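Local coordinates for protein aldolase (Klebsiella pneumoniae, PDB 6VOQ) that belongs to the class II aldolase and adducin N-terminal domain family and binds a zinc ion, at residues Gln6-Met11 against Leu57-Leu62; Leu31-Pro36 against Ser168-Ala173; Asn113-Phe118 against Glu178-Thr183. All coordinates share one frame; numbering follows the deposited sequence.

Interaction 1: residues Gln6-Met11 against Leu57-Leu62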
ATOM      1  N   GLN A   6     -18.060 -24.516  -4.326  1.00 41.74           N
ATOM      2  CA  GLN A   6     -16.697 -24.020  -4.244  1.00 45.77           C
ATOM      3  C   GLN A   6     -16.470 -22.856  -5.188  1.00 45.14           C
ATOM      4  O   GLN A   6     -15.681 -21.958  -4.875  1.00 48.92           O
ATOM      5  CB  GLN A   6     -15.718 -25.151  -4.531  1.00 47.08           C
ATOM      6  CG  GLN A   6     -15.952 -26.352  -3.653  1.00 49.71           C
ATOM      7  CD  GLN A   6     -15.595 -27.643  -4.336  1.00 49.30           C
ATOM      8  OE1 GLN A   6     -15.813 -27.804  -5.530  1.00 50.14           O
ATOM      9  NE2 GLN A   6     -15.048 -28.575  -3.578  1.00 56.28           N
ATOM     10  N   LEU A   7     -17.152 -22.852  -6.334  1.00 33.28           N
ATOM     11  CA  LEU A   7     -16.998 -21.750  -7.274  1.00 34.57           C
ATOM     12  C   LEU A   7     -17.581 -20.463  -6.698  1.00 39.16           C
ATOM     13  O   LEU A   7     -16.934 -19.411  -6.738  1.00 39.48           O
ATOM     14  CB  LEU A   7     -17.649 -22.113  -8.609  1.00 35.35           C
ATOM     15  CG  LEU A   7     -16.933 -23.192  -9.440  1.00 39.24           C
ATOM     16  CD1 LEU A   7     -17.736 -23.602 -10.687  1.00 35.76           C
ATOM     17  CD2 LEU A   7     -15.535 -22.747  -9.831  1.00 31.53           C
ATOM     18  N   ARG A   8     -18.789 -20.531  -6.133  1.00 34.08           N
ATOM     19  CA  ARG A   8     -19.335 -19.370  -5.442  1.00 34.95           C
ATOM     20  C   ARG A   8     -18.414 -18.950  -4.311  1.00 41.07           C
ATOM     21  O   ARG A   8     -18.150 -17.760  -4.116  1.00 47.52           O
ATOM     22  CB  ARG A   8     -20.738 -19.678  -4.905  1.00 32.00           C
ATOM     23  CG  ARG A   8     -21.785 -19.757  -5.985  1.00 31.53           C
ATOM     24  CD  ARG A   8     -23.161 -20.018  -5.424  1.00 33.92           C
ATOM     25  NE  ARG A   8     -24.157 -20.147  -6.489  1.00 37.32           N
ATOM     26  CZ  ARG A   8     -24.931 -19.158  -6.927  1.00 38.83           C
ATOM     27  NH1 ARG A   8     -24.860 -17.946  -6.384  1.00 33.88           N
ATOM     28  NH2 ARG A   8     -25.786 -19.391  -7.910  1.00 35.35           N
ATOM     29  N   GLU A   9     -17.906 -19.925  -3.567  1.00 41.22           N
ATOM     30  CA  GLU A   9     -16.973 -19.671  -2.485  1.00 45.68           C
ATOM     31  C   GLU A   9     -15.691 -18.997  -2.975  1.00 43.05           C
ATOM     32  O   GLU A   9     -15.275 -17.973  -2.412  1.00 34.93           O
ATOM     33  CB  GLU A   9     -16.675 -21.009  -1.800  1.00 62.16           C
ATOM     34  CG  GLU A   9     -15.898 -20.967  -0.500  1.00 85.21           C
ATOM     35  CD  GLU A   9     -16.285 -19.831   0.436  1.00102.10           C
ATOM     36  OE1 GLU A   9     -15.404 -19.435   1.227  1.00107.39           O
ATOM     37  OE2 GLU A   9     -17.450 -19.363   0.433  1.00108.91           O
ATOM     38  N   GLU A  10     -15.069 -19.560  -4.018  1.00 35.96           N
ATOM     39  CA  GLU A  10     -13.854 -18.993  -4.590  1.00 37.86           C
ATOM     40  C   GLU A  10     -14.065 -17.554  -5.040  1.00 40.32           C
ATOM     41  O   GLU A  10     -13.177 -16.710  -4.878  1.00 43.77           O
ATOM     42  CB  GLU A  10     -13.392 -19.858  -5.765  1.00 37.07           C
ATOM     43  CG  GLU A  10     -12.157 -19.348  -6.471  1.00 45.19           C
ATOM     44  CD  GLU A  10     -10.930 -20.140  -6.076  1.00 55.58           C
ATOM     45  OE1 GLU A  10     -10.142 -20.521  -6.973  1.00 55.24           O
ATOM     46  OE2 GLU A  10     -10.766 -20.386  -4.858  1.00 64.96           O
ATOM     47  N   MET A  11     -15.230 -17.259  -5.623  1.00 32.84           N
ATOM     48  CA  MET A  11     -15.484 -15.911  -6.111  1.00 29.44           C
ATOM     49  C   MET A  11     -15.532 -14.913  -4.965  1.00 26.70           C
ATOM     50  O   MET A  11     -14.943 -13.834  -5.058  1.00 31.52           O
ATOM     51  CB  MET A  11     -16.783 -15.876  -6.910  1.00 29.27           C
ATOM     52  CG  MET A  11     -17.147 -14.500  -7.422  1.00 29.83           C
ATOM     53  SD  MET A  11     -18.262 -14.564  -8.832  1.00 36.51           S
ATOM     54  CE  MET A  11     -17.172 -15.302 -10.038  1.00 29.75           C
ATOM     55  N   LEU A  57     -24.762 -14.317  -5.659  1.00 36.17           N
ATOM     56  CA  LEU A  57     -24.025 -14.079  -6.889  1.00 36.80           C
ATOM     57  C   LEU A  57     -24.912 -14.393  -8.087  1.00 40.70           C
ATOM     58  O   LEU A  57     -25.699 -15.342  -8.069  1.00 45.25           O
ATOM     59  CB  LEU A  57     -22.754 -14.924  -6.920  1.00 28.59           C
ATOM     60  CG  LEU A  57     -21.717 -14.648  -5.831  1.00 36.80           C
ATOM     61  CD1 LEU A  57     -20.759 -15.814  -5.751  1.00 32.21           C
ATOM     62  CD2 LEU A  57     -20.954 -13.347  -6.090  1.00 33.43           C
ATOM     63  N   SER A  58     -24.804 -13.567  -9.118  1.00 40.67           N
ATOM     64  CA  SER A  58     -25.667 -13.706 -10.277  1.00 32.64           C
ATOM     65  C   SER A  58     -25.303 -14.940 -11.084  1.00 34.18           C
ATOM     66  O   SER A  58     -24.140 -15.346 -11.154  1.00 34.12           O
ATOM     67  CB  SER A  58     -25.555 -12.478 -11.169  1.00 30.35           C
ATOM     68  OG  SER A  58     -25.374 -11.318 -10.382  1.00 41.82           O
ATOM     69  N   VAL A  59     -26.316 -15.525 -11.712  1.00 35.67           N
ATOM     70  CA  VAL A  59     -26.124 -16.552 -12.723  1.00 33.56           C
ATOM     71  C   VAL A  59     -26.883 -16.117 -13.969  1.00 38.15           C
ATOM     72  O   VAL A  59     -28.085 -15.833 -13.903  1.00 42.85           O
ATOM     73  CB  VAL A  59     -26.592 -17.936 -12.251  1.00 35.73           C
ATOM     74  CG1 VAL A  59     -26.453 -18.932 -13.376  1.00 33.10           C
ATOM     75  CG2 VAL A  59     -25.799 -18.380 -11.046  1.00 31.54           C
ATOM     76  N   VAL A  60     -26.185 -16.069 -15.097  1.00 38.28           N
ATOM     77  CA  VAL A  60     -26.735 -15.622 -16.370  1.00 43.10           C
ATOM     78  C   VAL A  60     -26.234 -16.573 -17.455  1.00 42.04           C
ATOM     79  O   VAL A  60     -25.157 -17.166 -17.331  1.00 47.33           O
ATOM     80  CB  VAL A  60     -26.325 -14.149 -16.642  1.00 48.34           C
ATOM     81  CG1 VAL A  60     -24.823 -13.987 -16.542  1.00 52.55           C
ATOM     82  CG2 VAL A  60     -26.823 -13.665 -17.983  1.00 55.70           C
ATOM     83  N   THR A  61     -27.040 -16.763 -18.498  1.00 42.68           N
ATOM     84  CA  THR A  61     -26.591 -17.507 -19.670  1.00 41.39           C
ATOM     85  C   THR A  61     -25.665 -16.633 -20.512  1.00 44.84           C
ATOM     86  O   THR A  61     -25.699 -15.401 -20.437  1.00 40.19           O
ATOM     87  CB  THR A  61     -27.765 -17.971 -20.538  1.00 39.64           C
ATOM     88  OG1 THR A  61     -28.324 -16.851 -21.243  1.00 46.84           O
ATOM     89  CG2 THR A  61     -28.848 -18.634 -19.698  1.00 39.63           C
ATOM     90  N   LEU A  62     -24.835 -17.285 -21.334  1.00 42.30           N
ATOM     91  CA  LEU A  62     -23.929 -16.538 -22.198  1.00 43.61           C
ATOM     92  C   LEU A  62     -24.678 -15.641 -23.181  1.00 51.18           C
ATOM     93  O   LEU A  62     -24.089 -14.693 -23.712  1.00 49.26           O
ATOM     94  CB  LEU A  62     -23.007 -17.503 -22.946  1.00 51.66           C
ATOM     95  CG  LEU A  62     -21.945 -18.199 -22.089  1.00 50.31           C
ATOM     96  CD1 LEU A  62     -20.991 -19.010 -22.948  1.00 45.89           C
ATOM     97  CD2 LEU A  62     -21.171 -17.190 -21.251  1.00 50.76           C
TER
HETATM   98  O   HOH W   1     -27.579 -17.374  -8.126  1.00 30.18           O

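Interaction 2: residues Leu31-Pro36 against Ser168-Ala173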
ATOM      1  N   LEU A  31     -16.286  -9.976 -11.368  1.00 31.78           N
ATOM      2  CA  LEU A  31     -15.718 -11.285 -11.631  1.00 28.42           C
ATOM      3  C   LEU A  31     -16.777 -12.140 -12.304  1.00 29.91           C
ATOM      4  O   LEU A  31     -17.972 -11.999 -12.027  1.00 31.18           O
ATOM      5  CB  LEU A  31     -15.221 -11.970 -10.328  1.00 23.22           C
ATOM      6  CG  LEU A  31     -14.438 -11.080  -9.346  1.00 28.10           C
ATOM      7  CD1 LEU A  31     -14.181 -11.774  -8.016  1.00 25.34           C
ATOM      8  CD2 LEU A  31     -13.126 -10.617  -9.959  1.00 28.60           C
ATOM      9  N   SER A  32     -16.337 -13.014 -13.206  1.00 26.25           N
ATOM     10  CA  SER A  32     -17.227 -14.031 -13.753  1.00 32.66           C
ATOM     11  C   SER A  32     -16.463 -15.336 -13.949  1.00 34.11           C
ATOM     12  O   SER A  32     -15.236 -15.344 -14.098  1.00 36.17           O
ATOM     13  CB  SER A  32     -17.864 -13.579 -15.076  1.00 28.71           C
ATOM     14  OG  SER A  32     -16.918 -13.543 -16.137  1.00 35.78           O
ATOM     15  N   LEU A  33     -17.205 -16.440 -13.953  1.00 32.17           N
ATOM     16  CA  LEU A  33     -16.623 -17.744 -14.238  1.00 35.49           C
ATOM     17  C   LEU A  33     -17.695 -18.664 -14.809  1.00 38.34           C
ATOM     18  O   LEU A  33     -18.876 -18.565 -14.460  1.00 27.40           O
ATOM     19  CB  LEU A  33     -15.984 -18.370 -12.985  1.00 34.26           C
ATOM     20  CG  LEU A  33     -16.847 -18.625 -11.739  1.00 35.08           C
ATOM     21  CD1 LEU A  33     -17.590 -19.944 -11.826  1.00 27.46           C
ATOM     22  CD2 LEU A  33     -15.986 -18.613 -10.482  1.00 35.97           C
ATOM     23  N   LEU A  34     -17.269 -19.564 -15.688  1.00 32.75           N
ATOM     24  CA  LEU A  34     -18.176 -20.531 -16.292  1.00 32.33           C
ATOM     25  C   LEU A  34     -18.539 -21.621 -15.295  1.00 38.09           C
ATOM     26  O   LEU A  34     -17.661 -22.220 -14.667  1.00 41.36           O
ATOM     27  CB  LEU A  34     -17.539 -21.161 -17.529  1.00 40.58           C
ATOM     28  CG  LEU A  34     -17.848 -20.451 -18.845  1.00 50.88           C
ATOM     29  CD1 LEU A  34     -17.118 -21.122 -20.001  1.00 55.50           C
ATOM     30  CD2 LEU A  34     -19.353 -20.422 -19.084  1.00 49.95           C
ATOM     31  N   LEU A  35     -19.825 -21.885 -15.165  1.00 41.45           N
ATOM     32  CA  LEU A  35     -20.306 -22.971 -14.335  1.00 39.95           C
ATOM     33  C   LEU A  35     -20.264 -24.279 -15.113  1.00 43.03           C
ATOM     34  O   LEU A  35     -20.118 -24.279 -16.340  1.00 46.12           O
ATOM     35  CB  LEU A  35     -21.722 -22.669 -13.853  1.00 33.36           C
ATOM     36  CG  LEU A  35     -21.815 -21.496 -12.866  1.00 38.21           C
ATOM     37  CD1 LEU A  35     -23.262 -21.072 -12.643  1.00 35.65           C
ATOM     38  CD2 LEU A  35     -21.139 -21.835 -11.540  1.00 31.09           C
ATOM     39  N   PRO A  36     -20.356 -25.416 -14.417  1.00 43.84           N
ATOM     40  CA  PRO A  36     -20.378 -26.707 -15.127  1.00 46.14           C
ATOM     41  C   PRO A  36     -21.452 -26.817 -16.195  1.00 48.92           C
ATOM     42  O   PRO A  36     -21.218 -27.472 -17.217  1.00 55.17           O
ATOM     43  CB  PRO A  36     -20.603 -27.713 -13.991  1.00 44.80           C
ATOM     44  CG  PRO A  36     -19.944 -27.075 -12.813  1.00 45.81           C
ATOM     45  CD  PRO A  36     -20.173 -25.587 -12.964  1.00 44.24           C
ATOM     46  N   SER A 168      -8.033 -19.841 -17.217  1.00 34.82           N
ATOM     47  CA  SER A 168      -8.617 -21.178 -17.215  1.00 37.46           C
ATOM     48  C   SER A 168      -9.368 -21.478 -15.928  1.00 36.02           C
ATOM     49  O   SER A 168     -10.027 -22.519 -15.842  1.00 40.60           O
ATOM     50  CB  SER A 168      -7.527 -22.231 -17.430  1.00 37.64           C
ATOM     51  OG  SER A 168      -6.493 -22.101 -16.465  1.00 42.89           O
ATOM     52  N   SER A 169      -9.253 -20.604 -14.933  1.00 34.93           N
ATOM     53  CA  SER A 169     -10.043 -20.645 -13.714  1.00 33.27           C
ATOM     54  C   SER A 169     -10.078 -19.230 -13.157  1.00 37.61           C
ATOM     55  O   SER A 169      -9.400 -18.333 -13.666  1.00 44.64           O
ATOM     56  CB  SER A 169      -9.457 -21.641 -12.709  1.00 32.78           C
ATOM     57  OG  SER A 169      -8.259 -21.145 -12.144  1.00 38.82           O
ATOM     58  N   LEU A 170     -10.875 -19.015 -12.106  1.00 36.13           N
ATOM     59  CA  LEU A 170     -10.883 -17.689 -11.495  1.00 34.66           C
ATOM     60  C   LEU A 170      -9.545 -17.375 -10.838  1.00 34.88           C
ATOM     61  O   LEU A 170      -9.052 -16.248 -10.945  1.00 37.18           O
ATOM     62  CB  LEU A 170     -12.018 -17.552 -10.486  1.00 30.65           C
ATOM     63  CG  LEU A 170     -12.248 -16.113  -9.990  1.00 31.11           C
ATOM     64  CD1 LEU A 170     -12.421 -15.120 -11.161  1.00 29.26           C
ATOM     65  CD2 LEU A 170     -13.434 -16.037  -9.050  1.00 31.89           C
ATOM     66  N   ARG A 171      -8.932 -18.350 -10.169  1.00 33.09           N
ATOM     67  CA  ARG A 171      -7.651 -18.062  -9.533  1.00 38.21           C
ATOM     68  C   ARG A 171      -6.567 -17.797 -10.570  1.00 39.04           C
ATOM     69  O   ARG A 171      -5.692 -16.952 -10.356  1.00 44.21           O
ATOM     70  CB  ARG A 171      -7.231 -19.202  -8.605  1.00 43.78           C
ATOM     71  CG  ARG A 171      -5.940 -18.893  -7.843  1.00 55.24           C
ATOM     72  CD  ARG A 171      -5.840 -19.655  -6.533  1.00 79.54           C
ATOM     73  NE  ARG A 171      -6.867 -19.271  -5.565  1.00 90.16           N
ATOM     74  CZ  ARG A 171      -6.849 -18.142  -4.862  1.00 89.04           C
ATOM     75  NH1 ARG A 171      -5.858 -17.268  -5.024  1.00 77.32           N
ATOM     76  NH2 ARG A 171      -7.825 -17.885  -3.997  1.00 92.33           N
ATOM     77  N   GLU A 172      -6.598 -18.513 -11.696  1.00 36.87           N
ATOM     78  CA  GLU A 172      -5.596 -18.289 -12.730  1.00 31.70           C
ATOM     79  C   GLU A 172      -5.800 -16.936 -13.401  1.00 33.99           C
ATOM     80  O   GLU A 172      -4.827 -16.233 -13.703  1.00 35.94           O
ATOM     81  CB  GLU A 172      -5.638 -19.422 -13.751  1.00 53.55           C
ATOM     82  CG  GLU A 172      -4.316 -19.655 -14.476  1.00 71.71           C
ATOM     83  CD  GLU A 172      -4.423 -19.464 -15.989  1.00 80.80           C
ATOM     84  OE1 GLU A 172      -5.552 -19.307 -16.506  1.00 77.89           O
ATOM     85  OE2 GLU A 172      -3.370 -19.468 -16.664  1.00 86.95           O
ATOM     86  N   ALA A 173      -7.055 -16.549 -13.630  1.00 28.68           N
ATOM     87  CA  ALA A 173      -7.329 -15.220 -14.164  1.00 30.92           C
ATOM     88  C   ALA A 173      -6.916 -14.141 -13.171  1.00 31.92           C
ATOM     89  O   ALA A 173      -6.403 -13.086 -13.565  1.00 34.27           O
ATOM     90  CB  ALA A 173      -8.810 -15.095 -14.530  1.00 23.37           C
TER

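Interaction 3: residues Asn113-Phe118 against Glu178-Thr183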
ATOM      1  N   ASN A 113      -0.479  -4.397 -28.847  1.00 32.59           N
ATOM      2  CA  ASN A 113       0.437  -4.941 -27.847  1.00 29.88           C
ATOM      3  C   ASN A 113       0.936  -3.754 -27.021  1.00 30.58           C
ATOM      4  O   ASN A 113       1.960  -3.150 -27.343  1.00 37.22           O
ATOM      5  CB  ASN A 113       1.575  -5.700 -28.506  1.00 36.43           C
ATOM      6  CG  ASN A 113       2.583  -6.226 -27.506  1.00 43.63           C
ATOM      7  OD1 ASN A 113       2.265  -6.426 -26.325  1.00 45.74           O
ATOM      8  ND2 ASN A 113       3.811  -6.456 -27.974  1.00 47.36           N
ATOM      9  N   CYS A 114       0.202  -3.430 -25.965  1.00 30.22           N
ATOM     10  CA  CYS A 114       0.463  -2.208 -25.221  1.00 29.72           C
ATOM     11  C   CYS A 114       1.528  -2.369 -24.151  1.00 33.61           C
ATOM     12  O   CYS A 114       1.947  -1.369 -23.564  1.00 40.67           O
ATOM     13  CB  CYS A 114      -0.821  -1.710 -24.566  1.00 23.78           C
ATOM     14  SG  CYS A 114      -1.402  -2.798 -23.285  1.00 39.55           S
ATOM     15  N   ILE A 115       1.963  -3.588 -23.864  1.00 35.04           N
ATOM     16  CA  ILE A 115       2.993  -3.822 -22.864  1.00 38.22           C
ATOM     17  C   ILE A 115       4.242  -4.328 -23.574  1.00 35.37           C
ATOM     18  O   ILE A 115       4.284  -5.463 -24.057  1.00 37.05           O
ATOM     19  CB  ILE A 115       2.522  -4.797 -21.781  1.00 43.50           C
ATOM     20  CG1 ILE A 115       1.181  -4.325 -21.221  1.00 45.10           C
ATOM     21  CG2 ILE A 115       3.541  -4.849 -20.671  1.00 41.96           C
ATOM     22  CD1 ILE A 115       0.755  -5.033 -19.994  1.00 40.57           C
ATOM     23  N   ARG A 116       5.255  -3.487 -23.641  1.00 34.88           N
ATOM     24  CA  ARG A 116       6.557  -3.856 -24.172  1.00 31.95           C
ATOM     25  C   ARG A 116       7.341  -4.631 -23.119  1.00 37.59           C
ATOM     26  O   ARG A 116       7.739  -4.058 -22.099  1.00 43.62           O
ATOM     27  CB  ARG A 116       7.313  -2.603 -24.592  1.00 28.95           C
ATOM     28  CG  ARG A 116       8.585  -2.853 -25.365  1.00 36.33           C
ATOM     29  CD  ARG A 116       9.084  -1.513 -25.833  1.00 37.80           C
ATOM     30  NE  ARG A 116      10.467  -1.511 -26.281  1.00 36.86           N
ATOM     31  CZ  ARG A 116      11.203  -0.410 -26.352  1.00 36.07           C
ATOM     32  NH1 ARG A 116      10.683   0.759 -25.975  1.00 27.79           N
ATOM     33  NH2 ARG A 116      12.455  -0.481 -26.784  1.00 29.99           N
ATOM     34  N   PRO A 117       7.614  -5.916 -23.343  1.00 32.82           N
ATOM     35  CA  PRO A 117       8.051  -6.785 -22.238  1.00 30.29           C
ATOM     36  C   PRO A 117       9.494  -6.534 -21.802  1.00 35.60           C
ATOM     37  O   PRO A 117      10.424  -6.516 -22.616  1.00 32.88           O
ATOM     38  CB  PRO A 117       7.865  -8.199 -22.808  1.00 30.58           C
ATOM     39  CG  PRO A 117       7.951  -8.032 -24.277  1.00 34.75           C
ATOM     40  CD  PRO A 117       7.374  -6.674 -24.585  1.00 30.34           C
ATOM     41  N   PHE A 118       9.664  -6.341 -20.488  1.00 32.01           N
ATOM     42  CA  PHE A 118      10.958  -6.335 -19.816  1.00 32.90           C
ATOM     43  C   PHE A 118      11.036  -7.386 -18.719  1.00 34.60           C
ATOM     44  O   PHE A 118      12.026  -7.418 -17.988  1.00 31.82           O
ATOM     45  CB  PHE A 118      11.253  -4.957 -19.202  1.00 32.52           C
ATOM     46  CG  PHE A 118      10.096  -4.378 -18.444  1.00 29.95           C
ATOM     47  CD1 PHE A 118       9.836  -4.769 -17.135  1.00 30.02           C
ATOM     48  CD2 PHE A 118       9.250  -3.456 -19.046  1.00 28.49           C
ATOM     49  CE1 PHE A 118       8.756  -4.245 -16.433  1.00 31.17           C
ATOM     50  CE2 PHE A 118       8.173  -2.924 -18.350  1.00 30.87           C
ATOM     51  CZ  PHE A 118       7.920  -3.323 -17.043  1.00 28.54           C
ATOM     52  N   GLU A 178      -3.012 -10.075 -11.580  1.00 28.83           N
ATOM     53  CA  GLU A 178      -2.016  -9.544 -10.664  1.00 30.97           C
ATOM     54  C   GLU A 178      -0.667  -9.415 -11.350  1.00 23.17           C
ATOM     55  O   GLU A 178       0.059  -8.446 -11.114  1.00 30.68           O
ATOM     56  CB  GLU A 178      -1.916 -10.423  -9.425  1.00 32.59           C
ATOM     57  CG  GLU A 178      -3.064 -10.230  -8.480  1.00 30.66           C
ATOM     58  CD  GLU A 178      -3.142 -11.319  -7.453  1.00 45.09           C
ATOM     59  OE1 GLU A 178      -3.050 -12.494  -7.838  1.00 54.85           O
ATOM     60  OE2 GLU A 178      -3.292 -11.002  -6.262  1.00 59.43           O
ATOM     61  N   GLU A 179      -0.320 -10.378 -12.205  1.00 23.74           N
ATOM     62  CA  GLU A 179       0.919 -10.274 -12.963  1.00 28.16           C
ATOM     63  C   GLU A 179       0.878  -9.086 -13.918  1.00 32.57           C
ATOM     64  O   GLU A 179       1.858  -8.343 -14.035  1.00 29.31           O
ATOM     65  CB  GLU A 179       1.179 -11.576 -13.716  1.00 26.86           C
ATOM     66  CG  GLU A 179       2.554 -11.652 -14.352  1.00 46.72           C
ATOM     67  CD  GLU A 179       3.670 -11.656 -13.321  1.00 62.19           C
ATOM     68  OE1 GLU A 179       3.531 -12.358 -12.293  1.00 66.04           O
ATOM     69  OE2 GLU A 179       4.678 -10.942 -13.534  1.00 63.01           O
ATOM     70  N   LEU A 180      -0.255  -8.877 -14.591  1.00 31.04           N
ATOM     71  CA  LEU A 180      -0.376  -7.744 -15.499  1.00 30.37           C
ATOM     72  C   LEU A 180      -0.275  -6.426 -14.749  1.00 29.38           C
ATOM     73  O   LEU A 180       0.420  -5.505 -15.191  1.00 32.62           O
ATOM     74  CB  LEU A 180      -1.698  -7.812 -16.252  1.00 24.57           C
ATOM     75  CG  LEU A 180      -1.694  -8.617 -17.528  1.00 30.13           C
ATOM     76  CD1 LEU A 180      -3.139  -8.878 -17.924  1.00 29.26           C
ATOM     77  CD2 LEU A 180      -0.919  -7.868 -18.615  1.00 26.79           C
ATOM     78  N   GLU A 181      -0.984  -6.310 -13.620  1.00 22.28           N
ATOM     79  CA  GLU A 181      -0.969  -5.057 -12.877  1.00 23.28           C
ATOM     80  C   GLU A 181       0.432  -4.744 -12.378  1.00 29.53           C
ATOM     81  O   GLU A 181       0.894  -3.601 -12.470  1.00 29.75           O
ATOM     82  CB  GLU A 181      -1.966  -5.128 -11.721  1.00 20.19           C
ATOM     83  CG  GLU A 181      -1.846  -4.002 -10.708  1.00 25.34           C
ATOM     84  CD  GLU A 181      -2.315  -2.643 -11.229  1.00 26.51           C
ATOM     85  OE1 GLU A 181      -2.895  -2.555 -12.335  1.00 26.11           O
ATOM     86  OE2 GLU A 181      -2.104  -1.650 -10.510  1.00 33.20           O
ATOM     87  N   GLU A 182       1.133  -5.763 -11.882  1.00 20.94           N
ATOM     88  CA  GLU A 182       2.512  -5.603 -11.444  1.00 29.70           C
ATOM     89  C   GLU A 182       3.414  -5.161 -12.590  1.00 29.95           C
ATOM     90  O   GLU A 182       4.331  -4.355 -12.395  1.00 37.52           O
ATOM     91  CB  GLU A 182       3.001  -6.918 -10.845  1.00 36.16           C
ATOM     92  CG  GLU A 182       4.428  -6.905 -10.413  1.00 42.15           C
ATOM     93  CD  GLU A 182       4.680  -5.928  -9.287  1.00 42.45           C
ATOM     94  OE1 GLU A 182       5.830  -5.463  -9.178  1.00 49.37           O
ATOM     95  OE2 GLU A 182       3.735  -5.626  -8.521  1.00 46.06           O
ATOM     96  N   THR A 183       3.168  -5.672 -13.794  1.00 26.01           N
ATOM     97  CA  THR A 183       3.957  -5.251 -14.944  1.00 25.05           C
ATOM     98  C   THR A 183       3.632  -3.815 -15.344  1.00 25.73           C
ATOM     99  O   THR A 183       4.537  -3.029 -15.644  1.00 25.78           O
ATOM    100  CB  THR A 183       3.736  -6.214 -16.110  1.00 31.07           C
ATOM    101  OG1 THR A 183       4.289  -7.491 -15.768  1.00 40.59           O
ATOM    102  CG2 THR A 183       4.429  -5.704 -17.362  1.00 32.61           C
TER

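Interaction 1: residues Gln6-Met11 against Leu57-Leu62
Arg8 and Met11, one turn apart on helix 4-20, pack against Leu57, just before strand 58-60, and Arg8 also reaches Val59 within it, joining the first helix of this class II aldolase fold to an outer part of its mostly antiparallel central sheet. The short CA-CA separation of Arg8 and Leu57, 7.2 Å, marks where the backbones approach.

The apolar part is centred on Leu57, whose two methyls divide the work. CD1 lies against the helix backbone, 3.6 Å from Arg8 O, and also reaches the CB and CG of Arg8. CD2 turns to the thioether of Met11, 4.0 Å from SD. Met11 starts with CG anti to its backbone N (chi1 178°), which carries SD alongside Leu57, the two side chains running in opposite senses. The buried Met11 side chain is also touched by Leu31 and Leu33 of strand 30-34 and by Thr43.

The polar part belongs to the Arg8 guanidinium, carried by an extended chain past Leu57 to the strand. NH1 donates to Leu57 O over 3.2 Å, a bent bond with an N-H...O angle of 148°, and the acceptor stands somewhat out of the guanidinium plane. NH1 also bonds Ala54 O, and NH2 forms a salt bridge with Glu4 on the same helix. Several partners thus fix the rotation of the group, and Glu4 probably offsets its charge inside a largely buried contact.

Val59 supplies a further, non-polar neighbour: its CG2 meets NH2 at 3.3 Å, oblique to the guanidinium.

A water completes the arrangement at the edge of the guanidinium, in its plane. It accepts from Arg8 NH2 at 2.7 Å and donates to Leu57 O at 2.8 Å, so that this carbonyl oxygen receives both the direct and the water-mediated bond.

Interaction 2: residues Leu31-Pro36 against Ser168-Ala173
Leu170, in the first turn of helix 170-190, sets its side chain against Leu33 and Leu31 of strand 30-34, a helix-on-sheet contact in the α/β fold of the class II aldolase family. The backbones come closest at Leu33 and Leu170, whose CA atoms are 6.4 Å apart.

Leu170 has more surface buried here than any other residue, and both its methyls take part. CG stands anti to the backbone N (chi1 -170°), which sends the isobutyl end down to the strand. CD2 meets Leu33 CD2 at 3.9 Å, while CD1 faces Leu31 CB at 4.3 Å and lies a similar distance from the carbonyl oxygen of Ser32. The fork of Leu170 therefore spans three consecutive strand residues.

Leu33 answers from the strand with a single methyl. Its CG sits between the backbone N and the carbonyl carbon (chi1 59°), and CD2 reaches Leu170 CB at 4.1 Å as well as its CD2; the two side chains cross at about a right angle. Leu7 and Met11 of helix 4-20 also touch Leu33, and Val93 of the adjoining strand 91-94 touches both Leu170 and Leu31.

Leu31 contributes mainly through CB. Between the two leucines, Ser32 turns its CB to the opposite face of the sheet, and its OG makes its polar contacts there, with His79 and Tyr83, on the face turned from helix 170-190.

The helix start is fixed separately from this packing. Ser169 is its N-cap, OG accepting from Glu172 N at 3.1 Å with an N-H...O angle of 160°. Glu172 in return folds its carboxylate back to Ser168, the residue before the N-cap: OE1 accepts from Ser168 N at 2.6 Å, nearly in line with its own C-O bond.

Interaction 3: residues Asn113-Phe118 against Glu178-Thr183
Ile115 projects from the loop between helices 98-104 and 121-125 onto Leu180 and Thr183, one turn apart on helix 170-190. From CB, which points at the helix, the side chain forks. The CG2 branch, anti to the backbone N, ends on Thr183 CG2 at 3.5 Å. The other branch runs through CG1, which serves as a spacer, and the extended second torsion (chi2 -169°) carries CD1 on to Leu180 CD2, 3.6 Å away. The two branches of one isoleucine thus bridge two residues one turn apart.

Thr183 meets Ile115 with its methyl, while OG1 is turned to the helix backbone and donates to Glu179 O at 3.1 Å; Thr183 N bonds the same oxygen from the opposite face of the carbonyl plane. Beside it, the ring edge of Phe118 brings CZ to 3.7 Å from Thr183 O.

Around this cluster, Leu103 and Leu100 of helix 98-104 pack on Ile115 and Leu180 respectively, and Val122 of helix 121-125 touches Thr183. Phe118 continues along helix 170-190 to Leu186, Ile187 and Leu190, and also packs on Cys105 of a second subunit, so the loop sits between three helices and a subunit interface.

In the fold
All three contacts bury nearly all their touching residues, but they serve different places. Interactions 1 and 2 are neighbours, with centres 9 Å apart, and form one continuous layer on a face of the central sheet: Met11 CE lies 3.5 Å from Leu33 CD2. Interaction 2 is the most central and purely apolar across its segments, whereas interaction 1, farther out, adds an arginine, a water and a carbonyl. Interaction 3 shares helix 170-190 with interaction 2 but uses a later part of it, and packs a loop rather than a strand. It is on the other side of the chain's centre from interaction 1, and of the three it alone reaches another subunit.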